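Inner kinetochore subunit cnp3 (Schizosaccharomyces pombe, PDB 6O2D) helps build the inner kinetochore on centromeric DNA as a CCAN component, and dimerises through its C-terminal cupin domain. Local coordinates at the interface of chains A and B. Coordinates in Å, arbitrary orientation; residue numbers count along the deposited sequence, not the author numbering. Chains: chain A/B, Inner kinetochore subunit cnp3.

Dimerisation of the cnp3 cupin domain illustrates how one symmetric interface can join backbone pairing to side-chain locks. The C-alpha centres of contact 1 and contact 2 lie about 12 Å apart, and both contacts draw on strands 16-22, 32-40 and 55-62 of chain A and on strand 113-117 of chain B. B:Ile116 belongs to both. Contact 2 joins strands 32-40 and 113-117 into a sheet that crosses the chains, and contact 1 continues past the end of 113-117 into the B:Pro118 to B:Asn121 loop. Two-fold symmetry repeats both with the chains exchanged, so each subunit supplies both the chain A and the chain B side of each contact.

Contact 1: the interface of chains A and B. Residues chain A 19-22, 35-36, 62; chain B 102-103, 116, 118-119, 121.
At the apolar centre of this part of the cupin dimer interface, B:Ile116 and B:Pro118 meet the stem and head of A:Arg35. The tip of B:Ile116 crosses the arginine at about a right angle, its CD1 lying 4.0 Å from the guanidinium NE of A:Arg35. B:Pro118 comes tip to tip instead, its ring CG facing the CD methylene of the same arginine. The arginine chain bends at its third torsion (chi3 -71°), and its NH1 makes a salt bridge within chain A to the carboxylate OE2 of A:Glu62, at 2.5 Å. The carboxylate of A:Glu62 thus steadies the head of A:Arg35 while the arginine chain packs against chain B. On strand 16-22, A:Val21 presents its CB obliquely to the amide of B:Asn121, and the SG of A:Cys19 approaches the carbonyl O of B:Val102 at 3.2 Å.

In the polar rim, B:Asn121 bonds with both branches of its amide. Its OD1 accepts the backbone N-H of A:Leu22 at 2.8 Å, with the donor in the carbonyl plane and on a lone pair. On the other branch of this amide, ND2 donates to the main-chain O of B:Pro118 at 2.9 Å. That partner sits nearly in the amide plane, although the donor stands above the plane of the proline carbonyl; the bond should restrain rotation of the amide and keep OD1 turned toward chain A. An alanine here would probably lose both the grip on the A:Leu22 N-H and the tie to the B:Pro118 loop, loosening the hold of chain B on the end of strand 16-22. At the outer end, the NE of B:Arg119 makes a long, weak salt bridge of 3.4 Å to OE1 of A:Glu62, the guanidinium and carboxylate planes lying 43° apart. A:Glu62 is therefore placed between arginines of both chains, whose charges would be expected to stabilise its carboxylate form. Together these contacts fasten the loop after strand 113-117 to the neighbouring subunit and reinforce the cupin dimer.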
ATOM      1  N   CYS A  19      15.320 -12.783  -1.718  1.00 98.68           N
ATOM      2  CA  CYS A  19      14.624 -14.033  -1.471  1.00 93.86           C
ATOM      3  C   CYS A  19      14.302 -14.698  -2.800  1.00 94.35           C
ATOM      4  O   CYS A  19      14.190 -14.034  -3.832  1.00 93.53           O
ATOM      5  CB  CYS A  19      13.342 -13.778  -0.671  1.00 83.65           C
ATOM      6  SG  CYS A  19      12.361 -15.229  -0.246  1.00 90.54           S
ATOM      7  N   GLU A  20      14.180 -16.024  -2.762  1.00 85.94           N
ATOM      8  CA  GLU A  20      13.791 -16.804  -3.930  1.00 75.93           C
ATOM      9  C   GLU A  20      12.271 -16.938  -3.927  1.00 72.28           C
ATOM     10  O   GLU A  20      11.695 -17.418  -2.948  1.00 80.62           O
ATOM     11  CB  GLU A  20      14.464 -18.177  -3.907  1.00 86.83           C
ATOM     12  CG  GLU A  20      14.491 -18.897  -5.254  1.00 97.02           C
ATOM     13  CD  GLU A  20      14.805 -20.383  -5.116  1.00106.22           C
ATOM     14  OE1 GLU A  20      13.867 -21.205  -5.208  1.00108.66           O
ATOM     15  OE2 GLU A  20      15.987 -20.733  -4.905  1.00105.27           O
ATOM     16  N   VAL A  21      11.616 -16.510  -5.008  1.00 71.37           N
ATOM     17  CA  VAL A  21      10.161 -16.473  -5.057  1.00 66.13           C
ATOM     18  C   VAL A  21       9.675 -17.164  -6.320  1.00 66.75           C
ATOM     19  O   VAL A  21      10.339 -17.138  -7.362  1.00 79.47           O
ATOM     20  CB  VAL A  21       9.614 -15.022  -4.997  1.00 76.92           C
ATOM     21  CG1 VAL A  21      10.057 -14.319  -3.712  1.00 62.22           C
ATOM     22  CG2 VAL A  21      10.026 -14.224  -6.228  1.00 75.44           C
ATOM     23  N   LEU A  22       8.491 -17.770  -6.232  1.00 68.68           N
ATOM     24  CA  LEU A  22       7.875 -18.347  -7.422  1.00 66.81           C
ATOM     25  C   LEU A  22       7.250 -17.252  -8.263  1.00 78.66           C
ATOM     26  O   LEU A  22       6.907 -16.183  -7.774  1.00 72.22           O
ATOM     27  CB  LEU A  22       6.829 -19.410  -7.072  1.00 67.73           C
ATOM     28  CG  LEU A  22       7.453 -20.724  -6.598  1.00 78.15           C
ATOM     29  CD1 LEU A  22       7.674 -20.667  -5.091  1.00 71.54           C
ATOM     30  CD2 LEU A  22       6.629 -21.952  -6.990  1.00 82.07           C
ATOM     31  N   ARG A  35      14.609 -12.017  -6.109  1.00 90.56           N
ATOM     32  CA  ARG A  35      14.118 -10.635  -6.081  1.00 79.78           C
ATOM     33  C   ARG A  35      14.141 -10.071  -4.658  1.00 88.56           C
ATOM     34  O   ARG A  35      13.939 -10.788  -3.667  1.00 79.72           O
ATOM     35  CB  ARG A  35      12.708 -10.460  -6.694  1.00 74.72           C
ATOM     36  CG  ARG A  35      11.479 -10.914  -5.904  1.00 82.12           C
ATOM     37  CD  ARG A  35      10.167 -10.592  -6.690  1.00 83.97           C
ATOM     38  NE  ARG A  35       9.848  -9.161  -6.762  1.00 91.28           N
ATOM     39  CZ  ARG A  35       8.919  -8.629  -7.557  1.00 91.24           C
ATOM     40  NH1 ARG A  35       8.212  -9.403  -8.367  1.00 83.45           N
ATOM     41  NH2 ARG A  35       8.704  -7.317  -7.549  1.00 93.22           N
ATOM     42  N   VAL A  36      14.373  -8.760  -4.577  1.00 89.55           N
ATOM     43  CA  VAL A  36      14.387  -8.044  -3.304  1.00 79.56           C
ATOM     44  C   VAL A  36      12.945  -7.909  -2.822  1.00 75.86           C
ATOM     45  O   VAL A  36      12.136  -7.217  -3.447  1.00 86.95           O
ATOM     46  CB  VAL A  36      15.061  -6.672  -3.437  1.00 78.70           C
ATOM     47  CG1 VAL A  36      15.287  -6.052  -2.065  1.00 78.75           C
ATOM     48  CG2 VAL A  36      16.380  -6.793  -4.188  1.00 67.23           C
ATOM     49  N   GLU A  62       5.523  -4.582  -9.491  1.00 62.80           N
ATOM     50  CA  GLU A  62       4.983  -5.768 -10.171  1.00 74.91           C
ATOM     51  C   GLU A  62       4.111  -5.264 -11.328  1.00 73.84           C
ATOM     52  O   GLU A  62       2.887  -5.251 -11.262  1.00 65.09           O
ATOM     53  CB  GLU A  62       4.245  -6.758  -9.260  1.00 82.70           C
ATOM     54  CG  GLU A  62       4.265  -8.196  -9.862  1.00 86.65           C
ATOM     55  CD  GLU A  62       4.594  -9.312  -8.864  1.00 86.98           C
ATOM     56  OE1 GLU A  62       3.726 -10.186  -8.614  1.00 86.23           O
ATOM     57  OE2 GLU A  62       5.732  -9.328  -8.349  1.00 86.72           O
TER
ATOM     58  N   VAL B 102       8.956 -15.645   4.221  1.00 84.57           N
ATOM     59  CA  VAL B 102       8.474 -15.658   2.853  1.00 84.80           C
ATOM     60  C   VAL B 102       9.246 -16.757   2.147  1.00 73.74           C
ATOM     61  O   VAL B 102      10.436 -16.589   1.861  1.00 71.03           O
ATOM     62  CB  VAL B 102       8.668 -14.307   2.146  1.00 72.11           C
ATOM     63  CG1 VAL B 102       8.177 -14.376   0.707  1.00 74.86           C
ATOM     64  CG2 VAL B 102       7.987 -13.205   2.909  1.00 71.28           C
ATOM     65  N   ASN B 103       8.576 -17.880   1.863  1.00 85.47           N
ATOM     66  CA  ASN B 103       9.149 -18.985   1.076  1.00 82.48           C
ATOM     67  C   ASN B 103      10.437 -19.542   1.687  1.00 92.37           C
ATOM     68  O   ASN B 103      11.467 -19.673   1.018  1.00100.90           O
ATOM     69  CB  ASN B 103       9.372 -18.567  -0.379  1.00 75.04           C
ATOM     70  CG  ASN B 103       8.073 -18.469  -1.148  1.00 75.99           C
ATOM     71  OD1 ASN B 103       7.014 -18.875  -0.652  1.00 71.37           O
ATOM     72  ND2 ASN B 103       8.139 -17.939  -2.362  1.00 85.50           N
ATOM     73  N   ILE B 116       7.053  -7.493   0.742  1.00 62.66           N
ATOM     74  CA  ILE B 116       6.000  -7.909  -0.169  1.00 60.52           C
ATOM     75  C   ILE B 116       5.942  -9.422  -0.186  1.00 62.17           C
ATOM     76  O   ILE B 116       6.957 -10.106  -0.035  1.00 62.09           O
ATOM     77  CB  ILE B 116       6.213  -7.397  -1.608  1.00 66.66           C
ATOM     78  CG1 ILE B 116       7.615  -7.785  -2.100  1.00 62.29           C
ATOM     79  CG2 ILE B 116       5.959  -5.911  -1.684  1.00 65.85           C
ATOM     80  CD1 ILE B 116       7.774  -7.727  -3.599  1.00 49.95           C
ATOM     81  N   PRO B 118       4.919 -11.687  -3.125  1.00 56.10           N
ATOM     82  CA  PRO B 118       4.437 -11.738  -4.509  1.00 55.59           C
ATOM     83  C   PRO B 118       3.377 -12.814  -4.676  1.00 54.55           C
ATOM     84  O   PRO B 118       3.250 -13.732  -3.861  1.00 59.88           O
ATOM     85  CB  PRO B 118       5.695 -12.070  -5.321  1.00 52.69           C
ATOM     86  CG  PRO B 118       6.837 -11.693  -4.440  1.00 70.74           C
ATOM     87  CD  PRO B 118       6.371 -11.904  -3.032  1.00 68.37           C
ATOM     88  N   ARG B 119       2.619 -12.697  -5.765  1.00 55.90           N
ATOM     89  CA  ARG B 119       1.616 -13.705  -6.080  1.00 65.02           C
ATOM     90  C   ARG B 119       2.279 -15.071  -6.202  1.00 57.22           C
ATOM     91  O   ARG B 119       3.410 -15.186  -6.682  1.00 56.57           O
ATOM     92  CB  ARG B 119       0.900 -13.353  -7.385  1.00 58.81           C
ATOM     93  CG  ARG B 119       0.195 -12.002  -7.373  1.00 56.19           C
ATOM     94  CD  ARG B 119      -0.360 -11.642  -8.750  1.00 58.01           C
ATOM     95  NE  ARG B 119       0.699 -11.325  -9.703  1.00 52.00           N
ATOM     96  CZ  ARG B 119       0.503 -11.118 -10.999  1.00 64.18           C
ATOM     97  NH1 ARG B 119      -0.719 -11.190 -11.516  1.00 64.72           N
ATOM     98  NH2 ARG B 119       1.536 -10.838 -11.780  1.00 79.88           N
ATOM     99  N   ASN B 121       3.090 -17.262  -3.642  1.00 59.55           N
ATOM    100  CA  ASN B 121       4.093 -17.533  -2.618  1.00 61.09           C
ATOM    101  C   ASN B 121       3.402 -17.761  -1.275  1.00 66.88           C
ATOM    102  O   ASN B 121       2.177 -17.669  -1.160  1.00 72.20           O
ATOM    103  CB  ASN B 121       5.123 -16.403  -2.551  1.00 61.10           C
ATOM    104  CG  ASN B 121       5.894 -16.252  -3.849  1.00 63.67           C
ATOM    105  OD1 ASN B 121       6.908 -16.905  -4.056  1.00 63.24           O
ATOM    106  ND2 ASN B 121       5.404 -15.397  -4.734  1.00 68.02           N
TER

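Contact 2: the interface of chains A and B. Residues chain A 17, 37-41, 59-60; chain B 107, 109, 112-116.
Antiparallel strand pairing between subunits defines this interface: strand 32-40 of chain A lies against strand 113-117 of chain B, carrying a beta-sheet from one cupin domain into the other and so helping to hold the dimer together through main-chain bonds. A:Tyr39 faces B:Val114 and exchanges bonds in both directions, the N of A:Tyr39 giving to the O of B:Val114 at 3.0 Å and the N of B:Val114 returning one to the O of A:Tyr39. Both run nearly along the C=O axis of the acceptor. Toward one end, the N of B:Ile116 donates to the carbonyl O of A:Val37 at 3.0 Å. Pairing persists past the other end of the strands, where the N of A:Leu41, at the start of 3-10 helix 41-43, reaches the O of B:Asp112 at 2.9 Å. Because these bonds use backbone atoms, specificity probably comes largely from the side chains flanking them.

On one side of the paired strands, strand 16-22 of chain A supplies A:Ile17, whose CD1 methyl comes against CD2 of the B:Phe107 ring, the two side chains crossing at about a right angle. The same methyl comes tip to tip with the methyl CE of B:Met109, a selenomethionine, at 3.4 Å. The selenomethionine side chain is extended beyond CG, which carries its end across to A:Ile17 and places it near the CA of A:Gly38. The selenium itself lies in plane at the edge of the B:Phe107 ring, so B:Met109 and B:Phe107 probably brace one another where they meet A:Ile17.

A:Phe60 covers the opposite side, with B:Val114 CG2 approaching its CE2 at 3.7 Å. B:Ile116 has CG1 in the crowded position between backbone N and carbonyl carbon (chi1 53°), and its branches spread across that ring: CD1 and CG1 near CD1 of A:Phe60, and CG2 over the ring face, 3.6 Å from the A:Phe60 centroid in a CH-pi contact.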
ATOM      1  N   ILE A  17      16.492  -7.214   1.669  1.00 76.65           N
ATOM      2  CA  ILE A  17      16.230  -8.631   1.885  1.00 86.96           C
ATOM      3  C   ILE A  17      15.920  -9.256   0.537  1.00 88.25           C
ATOM      4  O   ILE A  17      14.873  -8.987  -0.065  1.00 91.43           O
ATOM      5  CB  ILE A  17      15.103  -8.852   2.897  1.00 82.16           C
ATOM      6  CG1 ILE A  17      15.326  -7.873   4.052  1.00 85.79           C
ATOM      7  CG2 ILE A  17      15.079 -10.307   3.353  1.00 69.41           C
ATOM      8  CD1 ILE A  17      14.443  -8.047   5.218  1.00 86.81           C
ATOM      9  N   VAL A  37      12.607  -8.588  -1.725  1.00 65.85           N
ATOM     10  CA  VAL A  37      11.235  -8.601  -1.226  1.00 71.14           C
ATOM     11  C   VAL A  37      11.086  -7.829   0.079  1.00 76.95           C
ATOM     12  O   VAL A  37      10.005  -7.844   0.678  1.00 67.53           O
ATOM     13  CB  VAL A  37      10.699 -10.032  -1.063  1.00 70.77           C
ATOM     14  CG1 VAL A  37      10.770 -10.778  -2.383  1.00 58.21           C
ATOM     15  CG2 VAL A  37      11.445 -10.759   0.048  1.00 60.36           C
ATOM     16  N   GLY A  38      12.134  -7.149   0.535  1.00 73.53           N
ATOM     17  CA  GLY A  38      12.033  -6.400   1.770  1.00 57.76           C
ATOM     18  C   GLY A  38      13.077  -5.312   1.889  1.00 74.48           C
ATOM     19  O   GLY A  38      14.233  -5.490   1.491  1.00 79.94           O
ATOM     20  N   TYR A  39      12.680  -4.182   2.466  1.00 75.53           N
ATOM     21  CA  TYR A  39      13.569  -3.047   2.641  1.00 73.21           C
ATOM     22  C   TYR A  39      13.359  -2.439   4.019  1.00 70.18           C
ATOM     23  O   TYR A  39      12.251  -2.460   4.563  1.00 75.94           O
ATOM     24  CB  TYR A  39      13.324  -1.954   1.595  1.00 64.29           C
ATOM     25  CG  TYR A  39      13.731  -2.245   0.166  1.00 59.92           C
ATOM     26  CD1 TYR A  39      15.029  -2.026  -0.270  1.00 61.99           C
ATOM     27  CD2 TYR A  39      12.792  -2.669  -0.769  1.00 62.53           C
ATOM     28  CE1 TYR A  39      15.388  -2.256  -1.589  1.00 73.27           C
ATOM     29  CE2 TYR A  39      13.139  -2.891  -2.089  1.00 62.78           C
ATOM     30  CZ  TYR A  39      14.439  -2.688  -2.494  1.00 73.70           C
ATOM     31  OH  TYR A  39      14.782  -2.921  -3.807  1.00 84.33           O
ATOM     32  N   SER A  40      14.437  -1.912   4.588  1.00 78.76           N
ATOM     33  CA  SER A  40      14.345  -1.015   5.737  1.00 79.98           C
ATOM     34  C   SER A  40      14.366   0.414   5.208  1.00 69.25           C
ATOM     35  O   SER A  40      15.412   0.898   4.761  1.00 62.31           O
ATOM     36  CB  SER A  40      15.488  -1.249   6.720  1.00 86.00           C
ATOM     37  OG  SER A  40      16.518  -0.294   6.524  1.00 91.15           O
ATOM     38  N   LEU A  41      13.217   1.086   5.258  1.00 65.71           N
ATOM     39  CA  LEU A  41      13.103   2.417   4.665  1.00 67.19           C
ATOM     40  C   LEU A  41      14.160   3.415   5.138  1.00 77.71           C
ATOM     41  O   LEU A  41      14.666   4.171   4.290  1.00 80.96           O
ATOM     42  CB  LEU A  41      11.688   2.957   4.911  1.00 62.27           C
ATOM     43  CG  LEU A  41      10.618   2.158   4.179  1.00 66.16           C
ATOM     44  CD1 LEU A  41       9.269   2.839   4.242  1.00 60.13           C
ATOM     45  CD2 LEU A  41      11.049   1.984   2.755  1.00 62.48           C
ATOM     46  N   LEU A  59      10.569   1.000  -4.648  1.00 64.63           N
ATOM     47  CA  LEU A  59      11.053  -0.216  -3.999  1.00 62.26           C
ATOM     48  C   LEU A  59      10.543  -1.492  -4.654  1.00 65.88           C
ATOM     49  O   LEU A  59      11.338  -2.335  -5.067  1.00 85.58           O
ATOM     50  CB  LEU A  59      10.656  -0.215  -2.524  1.00 61.73           C
ATOM     51  CG  LEU A  59      11.194   0.910  -1.663  1.00 68.15           C
ATOM     52  CD1 LEU A  59      10.525   0.819  -0.324  1.00 70.43           C
ATOM     53  CD2 LEU A  59      12.698   0.799  -1.532  1.00 58.44           C
ATOM     54  N   PHE A  60       9.232  -1.654  -4.755  1.00 64.45           N
ATOM     55  CA  PHE A  60       8.627  -2.856  -5.308  1.00 73.94           C
ATOM     56  C   PHE A  60       7.827  -2.508  -6.552  1.00 78.14           C
ATOM     57  O   PHE A  60       7.012  -1.580  -6.531  1.00 75.85           O
ATOM     58  CB  PHE A  60       7.730  -3.544  -4.278  1.00 66.82           C
ATOM     59  CG  PHE A  60       8.418  -3.840  -2.982  1.00 57.78           C
ATOM     60  CD1 PHE A  60       9.501  -4.693  -2.940  1.00 60.66           C
ATOM     61  CD2 PHE A  60       7.987  -3.254  -1.808  1.00 70.19           C
ATOM     62  CE1 PHE A  60      10.136  -4.966  -1.745  1.00 71.34           C
ATOM     63  CE2 PHE A  60       8.611  -3.526  -0.610  1.00 73.90           C
ATOM     64  CZ  PHE A  60       9.688  -4.380  -0.579  1.00 72.11           C
TER
ATOM     65  N   PHE B 107      13.328 -13.414   8.064  1.00 87.94           N
ATOM     66  CA  PHE B 107      13.890 -12.111   8.395  1.00 86.06           C
ATOM     67  C   PHE B 107      13.066 -11.467   9.505  1.00 91.97           C
ATOM     68  O   PHE B 107      11.887 -11.780   9.675  1.00 99.55           O
ATOM     69  CB  PHE B 107      13.910 -11.180   7.168  1.00 92.12           C
ATOM     70  CG  PHE B 107      12.558 -11.015   6.473  1.00 91.89           C
ATOM     71  CD1 PHE B 107      11.901 -12.093   5.899  1.00 89.74           C
ATOM     72  CD2 PHE B 107      11.957  -9.766   6.386  1.00 89.08           C
ATOM     73  CE1 PHE B 107      10.652 -11.923   5.266  1.00 87.55           C
ATOM     74  CE2 PHE B 107      10.733  -9.599   5.737  1.00 90.79           C
ATOM     75  CZ  PHE B 107      10.082 -10.673   5.183  1.00 88.01           C
HETATM   76  N   MSE B 109      12.194  -7.530  11.496  1.00 75.51           N
HETATM   77  CA  MSE B 109      11.868  -6.211  10.995  1.00 72.71           C
HETATM   78  C   MSE B 109      11.114  -5.515  12.104  1.00 78.16           C
HETATM   79  O   MSE B 109      10.253  -6.126  12.739  1.00 80.31           O
HETATM   80  CB  MSE B 109      10.996  -6.290   9.738  1.00 80.65           C
HETATM   81  CG  MSE B 109      11.714  -6.059   8.433  1.00 88.47           C
HETATM   82 SE   MSE B 109      10.486  -6.041   6.925  1.00 97.33          SE
HETATM   83  CE  MSE B 109      11.822  -5.901   5.515  1.00 77.05           C
ATOM     84  N   ASP B 112       9.164   0.924  10.192  1.00 65.56           N
ATOM     85  CA  ASP B 112       9.614   1.472   8.916  1.00 74.59           C
ATOM     86  C   ASP B 112      10.231   0.421   8.009  1.00 72.85           C
ATOM     87  O   ASP B 112      10.926   0.763   7.049  1.00 64.93           O
ATOM     88  CB  ASP B 112      10.582   2.646   9.117  1.00 78.39           C
ATOM     89  CG  ASP B 112       9.901   3.851   9.726  1.00 84.51           C
ATOM     90  OD1 ASP B 112       8.665   3.808   9.909  1.00 85.42           O
ATOM     91  OD2 ASP B 112      10.598   4.845  10.012  1.00 92.30           O
ATOM     92  N   GLY B 113       9.972  -0.853   8.275  1.00 73.89           N
ATOM     93  CA  GLY B 113      10.332  -1.916   7.359  1.00 59.75           C
ATOM     94  C   GLY B 113       9.095  -2.286   6.560  1.00 60.86           C
ATOM     95  O   GLY B 113       7.974  -2.204   7.062  1.00 62.43           O
ATOM     96  N   VAL B 114       9.307  -2.649   5.298  1.00 64.66           N
ATOM     97  CA  VAL B 114       8.236  -3.117   4.428  1.00 65.27           C
ATOM     98  C   VAL B 114       8.694  -4.380   3.713  1.00 66.72           C
ATOM     99  O   VAL B 114       9.873  -4.523   3.373  1.00 61.29           O
ATOM    100  CB  VAL B 114       7.799  -2.044   3.407  1.00 58.72           C
ATOM    101  CG1 VAL B 114       7.183  -0.854   4.120  1.00 68.75           C
ATOM    102  CG2 VAL B 114       8.974  -1.606   2.548  1.00 65.53           C
ATOM    103  N   PHE B 115       7.763  -5.301   3.498  1.00 59.47           N
ATOM    104  CA  PHE B 115       8.045  -6.472   2.692  1.00 76.48           C
ATOM    105  C   PHE B 115       6.818  -6.790   1.851  1.00 68.25           C
ATOM    106  O   PHE B 115       5.700  -6.378   2.170  1.00 51.13           O
ATOM    107  CB  PHE B 115       8.476  -7.673   3.551  1.00 70.94           C
ATOM    108  CG  PHE B 115       7.362  -8.311   4.325  1.00 69.59           C
ATOM    109  CD1 PHE B 115       6.966  -7.797   5.545  1.00 69.93           C
ATOM    110  CD2 PHE B 115       6.728  -9.445   3.847  1.00 70.88           C
ATOM    111  CE1 PHE B 115       5.950  -8.395   6.265  1.00 68.61           C
ATOM    112  CE2 PHE B 115       5.714 -10.046   4.564  1.00 63.32           C
ATOM    113  CZ  PHE B 115       5.327  -9.523   5.774  1.00 62.58           C
ATOM    114  N   ILE B 116       7.053  -7.493   0.742  1.00 62.66           N
ATOM    115  CA  ILE B 116       6.000  -7.909  -0.169  1.00 60.52           C
ATOM    116  C   ILE B 116       5.942  -9.422  -0.186  1.00 62.17           C
ATOM    117  O   ILE B 116       6.957 -10.106  -0.035  1.00 62.09           O
ATOM    118  CB  ILE B 116       6.213  -7.397  -1.608  1.00 66.66           C
ATOM    119  CG1 ILE B 116       7.615  -7.785  -2.100  1.00 62.29           C
ATOM    120  CG2 ILE B 116       5.959  -5.911  -1.684  1.00 65.85           C
ATOM    121  CD1 ILE B 116       7.774  -7.727  -3.599  1.00 49.95           C
TER